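Local coordinates for protein cytosine deaminase (Klebsiella pneumoniae, PDB 4R85) that probably deaminates 5-methylcytosine and cytosine hydrolytically, as an iron-dependent enzyme of the amidohydrolase family, at residues Ala48-Val53 and Asn361-Ala365. Residue numbers count along the deposited sequence, not the author numbering.
Sequences AIPPFV and NYGLA
Residues 48-53 run extended, strand at 48-49 and 52-53, with the consecutive prolines P50 and P51 (phi near -65° and -62°) breaking the ladder between. Across it, 362-364 of the loop 361-365 runs nearly the opposite way, its end-to-end direction 167° from that of 48-53; P50 and G363 lie closest, CA to CA 5.4 Å. G363 sits at phi 115°, psi 147°, where a CB would jam against the preceding carbonyl, so glycine suits it; L364 then centres an inverse gamma turn. Y362, chi1 t, reaches along the prolines. P50 CB lies over its ring, 3.9 Å from the centroid and 30° off the normal, a CH-pi contact, while V53 CG2 comes to 3.8 Å from Y362 CE2. L364, chi1 m and chi2 t, turns toward the strand: its CG lies 3.7 Å from P50 CD and its CD1 3.5 Å from A48 O, where A48 is small enough to admit it. The contact joins the first barrel strand, 47-57, where it leaves the small beta domain, to the loop leading back to strand 372-375. Lacking an NH, P51 can offer only its carbonyl: Y362 OH donates to P51 O at 2.7 Å, so one tyrosine combines apolar packing with satisfaction of a buried polar group.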
loop_
_atom_site.group_PDB
_atom_site.type_symbol
_atom_site.label_atom_id
_atom_site.label_comp_id
_atom_site.label_asym_id
_atom_site.label_seq_id
_atom_site.Cartn_x
_atom_site.Cartn_y
_atom_site.Cartn_z
ATOM N N ALA A 48 -17.839 -15.152 3.161
ATOM C CA ALA A 48 -17.122 -16.218 3.861
ATOM C C ALA A 48 -16.053 -16.779 2.928
ATOM O O ALA A 48 -16.343 -17.116 1.781
ATOM C CB ALA A 48 -18.081 -17.327 4.293
ATOM N N ILE A 49 -14.817 -16.867 3.409
ATOM C CA ILE A 49 -13.707 -17.366 2.592
ATOM C C ILE A 49 -12.865 -18.334 3.402
ATOM O O ILE A 49 -12.899 -18.314 4.638
ATOM C CB ILE A 49 -12.770 -16.225 2.145
ATOM C CG1 ILE A 49 -12.308 -15.423 3.364
ATOM C CG2 ILE A 49 -13.450 -15.318 1.139
ATOM C CD1 ILE A 49 -11.154 -14.497 3.075
ATOM N N PRO A 50 -12.108 -19.198 2.717
ATOM C CA PRO A 50 -11.105 -19.982 3.439
ATOM C C PRO A 50 -10.031 -19.029 4.001
ATOM O O PRO A 50 -9.950 -17.873 3.569
ATOM C CB PRO A 50 -10.542 -20.902 2.349
ATOM C CG PRO A 50 -10.789 -20.157 1.058
ATOM C CD PRO A 50 -12.128 -19.514 1.276
ATOM N N PRO A 51 -9.232 -19.490 4.976
ATOM C CA PRO A 51 -8.312 -18.566 5.660
ATOM C C PRO A 51 -7.280 -17.949 4.729
ATOM O O PRO A 51 -6.950 -18.511 3.680
ATOM C CB PRO A 51 -7.603 -19.464 6.684
ATOM C CG PRO A 51 -8.508 -20.669 6.838
ATOM C CD PRO A 51 -9.147 -20.863 5.509
ATOM N N PHE A 52 -6.773 -16.783 5.103
ATOM C CA PHE A 52 -5.668 -16.215 4.350
ATOM C C PHE A 52 -4.435 -17.099 4.540
ATOM O O PHE A 52 -4.321 -17.815 5.541
ATOM C CB PHE A 52 -5.379 -14.783 4.795
ATOM C CG PHE A 52 -6.417 -13.786 4.345
ATOM C CD1 PHE A 52 -7.152 -13.069 5.269
ATOM C CD2 PHE A 52 -6.648 -13.567 2.993
ATOM C CE1 PHE A 52 -8.107 -12.147 4.859
ATOM C CE2 PHE A 52 -7.597 -12.651 2.576
ATOM C CZ PHE A 52 -8.331 -11.940 3.512
ATOM N N VAL A 53 -3.525 -17.046 3.572
ATOM C CA VAL A 53 -2.292 -17.812 3.623
ATOM C C VAL A 53 -1.107 -16.853 3.584
ATOM O O VAL A 53 -1.124 -15.863 2.857
ATOM C CB VAL A 53 -2.208 -18.783 2.421
ATOM C CG1 VAL A 53 -0.924 -19.604 2.466
ATOM C CG2 VAL A 53 -3.435 -19.685 2.365
ATOM N N ASN A 361 -7.099 -30.108 2.317
ATOM C CA ASN A 361 -7.102 -29.519 3.652
ATOM C C ASN A 361 -7.413 -28.018 3.617
ATOM O O ASN A 361 -7.350 -27.338 4.638
ATOM C CB ASN A 361 -5.777 -29.789 4.366
ATOM C CG ASN A 361 -5.608 -31.253 4.739
ATOM O OD1 ASN A 361 -6.568 -31.921 5.118
ATOM N ND2 ASN A 361 -4.389 -31.756 4.624
ATOM N N TYR A 362 -7.770 -27.522 2.436
ATOM C CA TYR A 362 -8.039 -26.099 2.244
ATOM C C TYR A 362 -9.220 -25.920 1.293
ATOM O O TYR A 362 -9.362 -26.667 0.329
ATOM C CB TYR A 362 -6.802 -25.401 1.678
ATOM C CG TYR A 362 -6.935 -23.890 1.592
ATOM C CD1 TYR A 362 -7.522 -23.281 0.481
ATOM C CD2 TYR A 362 -6.481 -23.078 2.619
ATOM C CE1 TYR A 362 -7.645 -21.901 0.401
ATOM C CE2 TYR A 362 -6.602 -21.698 2.549
ATOM C CZ TYR A 362 -7.180 -21.121 1.441
ATOM O OH TYR A 362 -7.305 -19.760 1.369
ATOM N N GLY A 363 -10.067 -24.930 1.569
ATOM C CA GLY A 363 -11.156 -24.591 0.668
ATOM C C GLY A 363 -12.539 -24.829 1.240
ATOM O O GLY A 363 -12.749 -25.756 2.023
ATOM N N LEU A 364 -13.497 -23.995 0.845
ATOM C CA LEU A 364 -14.869 -24.152 1.318
ATOM C C LEU A 364 -15.626 -25.161 0.472
ATOM O O LEU A 364 -16.333 -24.794 -0.467
ATOM C CB LEU A 364 -15.610 -22.814 1.337
ATOM C CG LEU A 364 -14.933 -21.716 2.158
ATOM C CD1 LEU A 364 -15.871 -20.545 2.362
ATOM C CD2 LEU A 364 -14.453 -22.258 3.500
ATOM N N ALA A 365 -15.468 -26.433 0.819
ATOM C CA ALA A 365 -16.176 -27.526 0.169
ATOM C C ALA A 365 -16.602 -28.491 1.254
ATOM O O ALA A 365 -15.913 -28.645 2.265
ATOM C CB ALA A 365 -15.264 -28.228 -0.819
#